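Local atomic coordinates of chromosome partition protein Smc (Pyrococcus yayanosii, PDB entry 5XEI), a protein that probably takes part in chromosome condensation and partitioning, as an ATP-hydrolysing, DNA-binding member of the SMC family. Residues K337-R340 / E341-A345; I351-I354 / N355-K359; L204-L207 / E208-N212. All coordinates share one frame; numbering follows the deposited sequence.

How the interactions relate
All three interactions are local contacts, mostly between side chains on successive turns of one helix. The construct is the Smc head with a stretch of coiled coil and its joint. Interaction 3 comes first along the chain, on the outgoing helix 170-246. Interactions 1 and 2 follow, in that order, on the returning helix 321-383, their centres about 21 Å apart. Between centres, interaction 3 lies about 26 Å from interaction 1 and about 46 Å from interaction 2. None touches another. Interaction 2 is nearest the head. Each contact has side chains running along its own helix and others that pack on, or pair with, the partner helix. Together they sample this stretch of the arm.

Interaction 1 (K337-R340 / E341-A345); sequences KSKR and EKLEA
Arg340 and Glu341 form a salt bridge on the returning helix of the antiparallel SMC coiled coil, in the stretch 337-345 of helix 321-383. The two side chains lie alongside each other and point the same way. Glu341 OE1 sits at the edge of the guanidinium, near its plane, with Arg340 NE 3.6 Å from Glu341 OE1. The carboxylate is turned 72° against the guanidinium, so the two flat groups do not meet as a coplanar pair. In Arg340, CG anti to the backbone N (chi1 169°) starts the chain beside the carbonyl carbon, and a bend at chi3 then places NE near Glu341 OE1. NH2 has a second charged partner, Asp194 on helix 170-246. With an alanine here, Asp194 would probably lose its partner across the two helices and Glu341 its nearby positive charge.

Non-polar and mixed contacts are lighter. Lys339 CG comes within 4.0 Å of Leu343 CD1. The leucine is the buried member and also packs on Leu190 of helix 170-246, while Val193 there touches both Lys339 and Arg340. On another side of the helix, Lys342 bends at chi2 (-70°) and again at chi4, and its stem folds back over Ser338. Ser338 OG is 3.6 Å from Lys342 CE.

Backbone bonds of the alpha-helical pattern join the two halves. Lys342 N donates to Ser338 O, Leu343 N to Lys339 O at 2.7 Å and Glu344 N to Arg340 O. Glu344 CB lies 3.5 Å from that same Arg340 O.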
loop_
_atom_site.group_PDB
_atom_site.type_symbol
_atom_site.label_atom_id
_atom_site.label_comp_id
_atom_site.label_asym_id
_atom_site.label_seq_id
_atom_site.Cartn_x
_atom_site.Cartn_y
_atom_site.Cartn_z
ATOM N N LYS A 337 5.228 -16.169 27.019
ATOM C CA LYS A 337 4.261 -17.136 26.519
ATOM C C LYS A 337 2.877 -16.519 26.424
ATOM O O LYS A 337 2.051 -16.957 25.612
ATOM C CB LYS A 337 4.197 -18.373 27.418
ATOM C CG LYS A 337 5.535 -18.944 27.792
ATOM C CD LYS A 337 5.885 -20.202 27.015
ATOM C CE LYS A 337 5.341 -21.467 27.666
ATOM N NZ LYS A 337 6.011 -22.668 27.052
ATOM N N SER A 338 2.595 -15.518 27.255
ATOM C CA SER A 338 1.307 -14.855 27.147
ATOM C C SER A 338 1.291 -13.925 25.954
ATOM O O SER A 338 0.374 -13.972 25.137
ATOM C CB SER A 338 0.988 -14.079 28.417
ATOM O OG SER A 338 -0.233 -13.381 28.241
ATOM N N LYS A 339 2.309 -13.085 25.840
ATOM C CA LYS A 339 2.408 -12.164 24.716
ATOM C C LYS A 339 2.362 -12.908 23.378
ATOM O O LYS A 339 1.564 -12.563 22.493
ATOM C CB LYS A 339 3.691 -11.351 24.869
ATOM C CG LYS A 339 4.052 -10.454 23.720
ATOM C CD LYS A 339 4.061 -8.994 24.176
ATOM C CE LYS A 339 4.962 -8.132 23.279
ATOM N NZ LYS A 339 4.835 -6.662 23.530
ATOM N N ARG A 340 3.192 -13.948 23.221
ATOM C CA ARG A 340 3.195 -14.718 21.980
ATOM C C ARG A 340 1.778 -15.051 21.530
ATOM O O ARG A 340 1.384 -14.706 20.414
ATOM C CB ARG A 340 4.023 -15.999 22.124
ATOM C CG ARG A 340 3.846 -16.965 20.939
ATOM C CD ARG A 340 4.960 -17.995 20.837
ATOM N NE ARG A 340 4.854 -19.029 21.868
ATOM C CZ ARG A 340 5.855 -19.832 22.238
ATOM N NH1 ARG A 340 5.669 -20.745 23.197
ATOM N NH2 ARG A 340 7.052 -19.708 21.661
ATOM N N GLU A 341 0.981 -15.681 22.396
ATOM C CA GLU A 341 -0.352 -16.104 21.974
ATOM C C GLU A 341 -1.208 -14.919 21.562
ATOM O O GLU A 341 -1.989 -15.021 20.608
ATOM C CB GLU A 341 -1.056 -16.912 23.070
ATOM C CG GLU A 341 -0.407 -18.286 23.312
ATOM C CD GLU A 341 0.056 -18.972 22.015
ATOM O OE1 GLU A 341 1.288 -19.168 21.837
ATOM O OE2 GLU A 341 -0.821 -19.321 21.187
ATOM N N LYS A 342 -1.075 -13.777 22.245
ATOM C CA LYS A 342 -1.856 -12.619 21.812
ATOM C C LYS A 342 -1.337 -12.079 20.486
ATOM O O LYS A 342 -2.132 -11.736 19.606
ATOM C CB LYS A 342 -1.882 -11.519 22.881
ATOM C CG LYS A 342 -1.871 -12.022 24.308
ATOM C CD LYS A 342 -3.186 -12.704 24.674
ATOM C CE LYS A 342 -3.161 -13.316 26.070
ATOM N NZ LYS A 342 -2.958 -14.780 25.988
ATOM N N LEU A 343 -0.014 -12.022 20.312
ATOM C CA LEU A 343 0.531 -11.682 19.000
ATOM C C LEU A 343 0.007 -12.626 17.932
ATOM O O LEU A 343 -0.448 -12.194 16.866
ATOM C CB LEU A 343 2.053 -11.717 19.030
ATOM C CG LEU A 343 2.723 -10.412 19.424
ATOM C CD1 LEU A 343 4.204 -10.670 19.695
ATOM C CD2 LEU A 343 2.544 -9.429 18.299
ATOM N N GLU A 344 0.018 -13.924 18.212
ATOM C CA GLU A 344 -0.336 -14.876 17.181
ATOM C C GLU A 344 -1.813 -14.773 16.840
ATOM O O GLU A 344 -2.206 -14.898 15.677
ATOM C CB GLU A 344 0.044 -16.286 17.613
ATOM C CG GLU A 344 0.023 -17.235 16.454
ATOM C CD GLU A 344 0.668 -18.563 16.775
ATOM O OE1 GLU A 344 0.526 -19.499 15.945
ATOM O OE2 GLU A 344 1.316 -18.664 17.845
ATOM N N ALA A 345 -2.648 -14.515 17.840
ATOM C CA ALA A 345 -4.050 -14.260 17.531
ATOM C C ALA A 345 -4.205 -12.970 16.737
ATOM O O ALA A 345 -4.926 -12.935 15.734
ATOM C CB ALA A 345 -4.878 -14.217 18.811
#

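Interaction 2 (I351-I354 / N355-K359); sequences IEFI and NEIEK
Phe353 and Ile357 touch one turn apart on helix 321-383, where Phe353 CE2 is 4.0 Å from Ile357 CG1. The isoleucine branch comes to the ring obliquely. Phe353 has CG anti to the backbone N (chi1 -179°), which puts the ring on the carbonyl side, where its CE2 can reach Ile357 CG1.

Ile351 and Asn355 make a second, mixed contact. Their side chains run alongside each other, with Ile351 CG2 3.6 Å from Asn355 OD1. The amide's other end reaches ahead. Asn355 ND2 donates to Glu358 OE1 over 3.3 Å with an N-H...O angle of 148°. The carboxylate oxygen lies close to the amide plane, but the nitrogen approaches it from above the carboxylate plane, 44° out of it. This bond ties the amide to the carboxylate on one side of the helix. Glu358 runs extended, and its CG passes 3.3 Å from Ile354 O.

Behind these side chains stands regular alpha-helical hydrogen bonding. Asn355 N, Glu356 N and Ile357 N donate to Ile351 O, Glu352 O and Phe353 O. Glu358 N reaches Ile354 O over 3.2 Å. This spacing sets each pair of partners three or four residues apart.

Farther out, buried Ile354 packs on Ala179 and Leu180 of helix 170-246, and buried Ile357 rests on Lys175 and Lys176. Glu358 OE2 makes a long, weak ion pair with Lys176. This stretch therefore belongs to the seam where the outgoing and returning helices of the coiled coil lie against each other.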
loop_
_atom_site.group_PDB
_atom_site.type_symbol
_atom_site.label_atom_id
_atom_site.label_comp_id
_atom_site.label_asym_id
_atom_site.label_seq_id
_atom_site.Cartn_x
_atom_site.Cartn_y
_atom_site.Cartn_z
ATOM N N ILE A 351 -4.913 -11.478 9.117
ATOM C CA ILE A 351 -4.982 -12.316 7.927
ATOM C C ILE A 351 -6.419 -12.424 7.433
ATOM O O ILE A 351 -6.697 -12.275 6.238
ATOM C CB ILE A 351 -4.369 -13.697 8.207
ATOM C CG1 ILE A 351 -2.841 -13.580 8.240
ATOM C CG2 ILE A 351 -4.808 -14.679 7.152
ATOM C CD1 ILE A 351 -2.122 -14.869 8.604
ATOM N N GLU A 352 -7.355 -12.657 8.346
ATOM C CA GLU A 352 -8.750 -12.729 7.952
ATOM C C GLU A 352 -9.197 -11.439 7.286
ATOM O O GLU A 352 -9.872 -11.469 6.252
ATOM C CB GLU A 352 -9.608 -13.048 9.171
ATOM C CG GLU A 352 -9.324 -14.445 9.739
ATOM C CD GLU A 352 -10.214 -14.827 10.914
ATOM O OE1 GLU A 352 -10.510 -13.962 11.772
ATOM O OE2 GLU A 352 -10.603 -16.013 10.984
ATOM N N PHE A 353 -8.795 -10.302 7.846
ATOM C CA PHE A 353 -9.140 -9.003 7.279
ATOM C C PHE A 353 -8.570 -8.842 5.871
ATOM O O PHE A 353 -9.271 -8.406 4.947
ATOM C CB PHE A 353 -8.625 -7.912 8.220
ATOM C CG PHE A 353 -8.929 -6.510 7.782
ATOM C CD1 PHE A 353 -10.152 -5.928 8.066
ATOM C CD2 PHE A 353 -7.971 -5.757 7.113
ATOM C CE1 PHE A 353 -10.426 -4.625 7.671
ATOM C CE2 PHE A 353 -8.238 -4.456 6.709
ATOM C CZ PHE A 353 -9.468 -3.887 6.990
ATOM N N ILE A 354 -7.292 -9.188 5.684
ATOM C CA ILE A 354 -6.688 -9.092 4.359
ATOM C C ILE A 354 -7.429 -9.968 3.361
ATOM O O ILE A 354 -7.524 -9.635 2.171
ATOM C CB ILE A 354 -5.195 -9.464 4.422
ATOM C CG1 ILE A 354 -4.465 -8.590 5.430
ATOM C CG2 ILE A 354 -4.547 -9.275 3.078
ATOM C CD1 ILE A 354 -2.961 -8.644 5.283
ATOM N N ASN A 355 -7.966 -11.093 3.813
ATOM C CA ASN A 355 -8.770 -11.899 2.910
ATOM C C ASN A 355 -10.122 -11.262 2.633
ATOM O O ASN A 355 -10.656 -11.410 1.535
ATOM C CB ASN A 355 -8.933 -13.297 3.474
ATOM C CG ASN A 355 -7.640 -14.038 3.487
ATOM O OD1 ASN A 355 -7.257 -14.626 4.490
ATOM N ND2 ASN A 355 -6.921 -13.975 2.378
ATOM N N GLU A 356 -10.688 -10.548 3.602
ATOM C CA GLU A 356 -11.916 -9.818 3.331
ATOM C C GLU A 356 -11.697 -8.760 2.265
ATOM O O GLU A 356 -12.546 -8.570 1.384
ATOM C CB GLU A 356 -12.442 -9.185 4.610
ATOM C CG GLU A 356 -13.303 -10.139 5.394
ATOM C CD GLU A 356 -14.454 -10.674 4.545
ATOM O OE1 GLU A 356 -14.658 -11.913 4.541
ATOM O OE2 GLU A 356 -15.146 -9.856 3.881
ATOM N N ILE A 357 -10.552 -8.075 2.315
ATOM C CA ILE A 357 -10.292 -7.011 1.358
ATOM C C ILE A 357 -10.218 -7.570 -0.059
ATOM O O ILE A 357 -10.888 -7.073 -0.976
ATOM C CB ILE A 357 -9.012 -6.254 1.738
ATOM C CG1 ILE A 357 -9.272 -5.370 2.953
ATOM C CG2 ILE A 357 -8.575 -5.381 0.593
ATOM C CD1 ILE A 357 -10.048 -4.114 2.629
ATOM N N GLU A 358 -9.405 -8.613 -0.264
ATOM C CA GLU A 358 -9.231 -9.133 -1.616
ATOM C C GLU A 358 -10.566 -9.540 -2.213
ATOM O O GLU A 358 -10.841 -9.257 -3.385
ATOM C CB GLU A 358 -8.279 -10.321 -1.629
ATOM C CG GLU A 358 -6.920 -10.021 -1.078
ATOM C CD GLU A 358 -6.155 -11.290 -0.699
ATOM O OE1 GLU A 358 -6.822 -12.333 -0.456
ATOM O OE2 GLU A 358 -4.897 -11.234 -0.620
ATOM N N LYS A 359 -11.419 -10.179 -1.415
ATOM C CA LYS A 359 -12.693 -10.631 -1.936
ATOM C C LYS A 359 -13.650 -9.468 -2.178
ATOM O O LYS A 359 -14.365 -9.466 -3.183
ATOM C CB LYS A 359 -13.287 -11.677 -0.997
ATOM C CG LYS A 359 -12.294 -12.784 -0.663
ATOM C CD LYS A 359 -11.722 -13.456 -1.942
ATOM C CE LYS A 359 -10.995 -14.785 -1.633
ATOM N NZ LYS A 359 -10.169 -14.695 -0.362
#

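Interaction 3 (L204-L207 / E208-N212); sequences LDKL and EKERN
Leu204 and Glu208 meet one turn apart on helix 170-246, the outgoing helix of the SMC coiled coil. The leucine's CD2 branch crosses the stem of the glutamate, 3.8 Å from Glu208 CG. Both residues touch Phe326 of helix 321-383. The backbone bond from Glu208 N to Leu204 O, 2.8 Å long, closes the turn.

Asp205 follows. The carboxylates of Asp205 and Glu208 come close, their planes 37° apart. At this resolution the exact spacing is doubtful. The salt bridge from Asp205 OD1 to Lys201 probably offsets part of the repulsion.

Lys206 brings its NZ 4.3 Å from Lys209 NZ, another pair of like charges. Its CB is 3.5 Å from Glu210 OE2. Glu210 leaves the backbone with CG anti to the carbonyl carbon (chi1 -53°), which leads its chain back over Lys206 O. Glu210 OE1 is hydrogen-bonded to Asn319.

Leu207 slants across Glu210, with its CD1 3.9 Å from Glu210 OE2. Arg211 makes a cation-pi contact with Phe326, while its backbone N donates to Leu207 O at 2.7 Å.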
loop_
_atom_site.group_PDB
_atom_site.type_symbol
_atom_site.label_atom_id
_atom_site.label_comp_id
_atom_site.label_asym_id
_atom_site.label_seq_id
_atom_site.Cartn_x
_atom_site.Cartn_y
_atom_site.Cartn_z
ATOM N N LEU A 204 16.255 -19.725 32.519
ATOM C CA LEU A 204 15.412 -20.192 33.618
ATOM C C LEU A 204 15.922 -21.513 34.165
ATOM O O LEU A 204 15.845 -21.778 35.370
ATOM C CB LEU A 204 13.974 -20.346 33.126
ATOM C CG LEU A 204 12.735 -20.164 34.000
ATOM C CD1 LEU A 204 11.510 -20.268 33.097
ATOM C CD2 LEU A 204 12.643 -21.140 35.146
ATOM N N ASP A 205 16.489 -22.344 33.300
ATOM C CA ASP A 205 16.873 -23.681 33.723
ATOM C C ASP A 205 18.234 -23.736 34.384
ATOM O O ASP A 205 18.465 -24.618 35.212
ATOM C CB ASP A 205 16.820 -24.620 32.533
ATOM C CG ASP A 205 15.478 -25.334 32.435
ATOM O OD1 ASP A 205 14.752 -25.158 31.416
ATOM O OD2 ASP A 205 15.170 -26.125 33.365
ATOM N N LYS A 206 19.163 -22.856 34.019
ATOM C CA LYS A 206 20.259 -22.617 34.945
ATOM C C LYS A 206 19.696 -22.337 36.330
ATOM O O LYS A 206 20.067 -22.986 37.312
ATOM C CB LYS A 206 21.132 -21.452 34.484
ATOM C CG LYS A 206 22.085 -21.817 33.383
ATOM C CD LYS A 206 23.062 -22.886 33.848
ATOM C CE LYS A 206 23.386 -23.901 32.746
ATOM N NZ LYS A 206 23.846 -25.214 33.311
ATOM N N LEU A 207 18.750 -21.404 36.408
ATOM C CA LEU A 207 18.320 -20.899 37.699
ATOM C C LEU A 207 17.559 -21.945 38.493
ATOM O O LEU A 207 17.642 -21.947 39.725
ATOM C CB LEU A 207 17.478 -19.642 37.510
ATOM C CG LEU A 207 18.305 -18.357 37.533
ATOM C CD1 LEU A 207 19.558 -18.465 36.675
ATOM C CD2 LEU A 207 17.441 -17.209 37.082
ATOM N N GLU A 208 16.815 -22.835 37.831
ATOM C CA GLU A 208 16.150 -23.897 38.583
ATOM C C GLU A 208 17.159 -24.761 39.309
ATOM O O GLU A 208 16.915 -25.203 40.439
ATOM C CB GLU A 208 15.310 -24.779 37.673
ATOM C CG GLU A 208 14.184 -24.051 37.049
ATOM C CD GLU A 208 13.790 -24.558 35.697
ATOM O OE1 GLU A 208 14.071 -23.831 34.731
ATOM O OE2 GLU A 208 13.157 -25.631 35.617
ATOM N N LYS A 209 18.290 -25.035 38.665
ATOM C CA LYS A 209 19.278 -25.923 39.253
ATOM C C LYS A 209 20.042 -25.222 40.369
ATOM O O LYS A 209 20.228 -25.788 41.453
ATOM C CB LYS A 209 20.220 -26.437 38.164
ATOM C CG LYS A 209 21.672 -26.612 38.596
ATOM C CD LYS A 209 22.437 -27.403 37.538
ATOM C CE LYS A 209 23.934 -27.437 37.798
ATOM N NZ LYS A 209 24.697 -27.888 36.586
ATOM N N GLU A 210 20.466 -23.983 40.125
ATOM C CA GLU A 210 21.062 -23.179 41.181
ATOM C C GLU A 210 20.087 -22.957 42.331
ATOM O O GLU A 210 20.468 -23.063 43.500
ATOM C CB GLU A 210 21.532 -21.853 40.604
ATOM C CG GLU A 210 22.431 -22.028 39.423
ATOM C CD GLU A 210 22.751 -20.720 38.745
ATOM O OE1 GLU A 210 23.031 -19.720 39.442
ATOM O OE2 GLU A 210 22.711 -20.690 37.499
ATOM N N ARG A 211 18.824 -22.651 42.028
ATOM C CA ARG A 211 17.863 -22.463 43.108
ATOM C C ARG A 211 17.861 -23.666 44.032
ATOM O O ARG A 211 17.948 -23.526 45.260
ATOM C CB ARG A 211 16.455 -22.228 42.571
ATOM C CG ARG A 211 15.425 -22.205 43.688
ATOM C CD ARG A 211 14.067 -22.612 43.183
ATOM N NE ARG A 211 14.071 -23.973 42.658
ATOM C CZ ARG A 211 13.250 -24.392 41.704
ATOM N NH1 ARG A 211 12.385 -23.551 41.161
ATOM N NH2 ARG A 211 13.304 -25.640 41.274
ATOM N N ASN A 212 17.786 -24.862 43.448
ATOM C CA ASN A 212 17.647 -26.054 44.271
ATOM C C ASN A 212 18.905 -26.326 45.070
ATOM O O ASN A 212 18.819 -26.821 46.195
ATOM C CB ASN A 212 17.294 -27.261 43.413
ATOM C CG ASN A 212 15.897 -27.185 42.858
ATOM O OD1 ASN A 212 15.675 -27.511 41.698
ATOM N ND2 ASN A 212 14.942 -26.736 43.679
#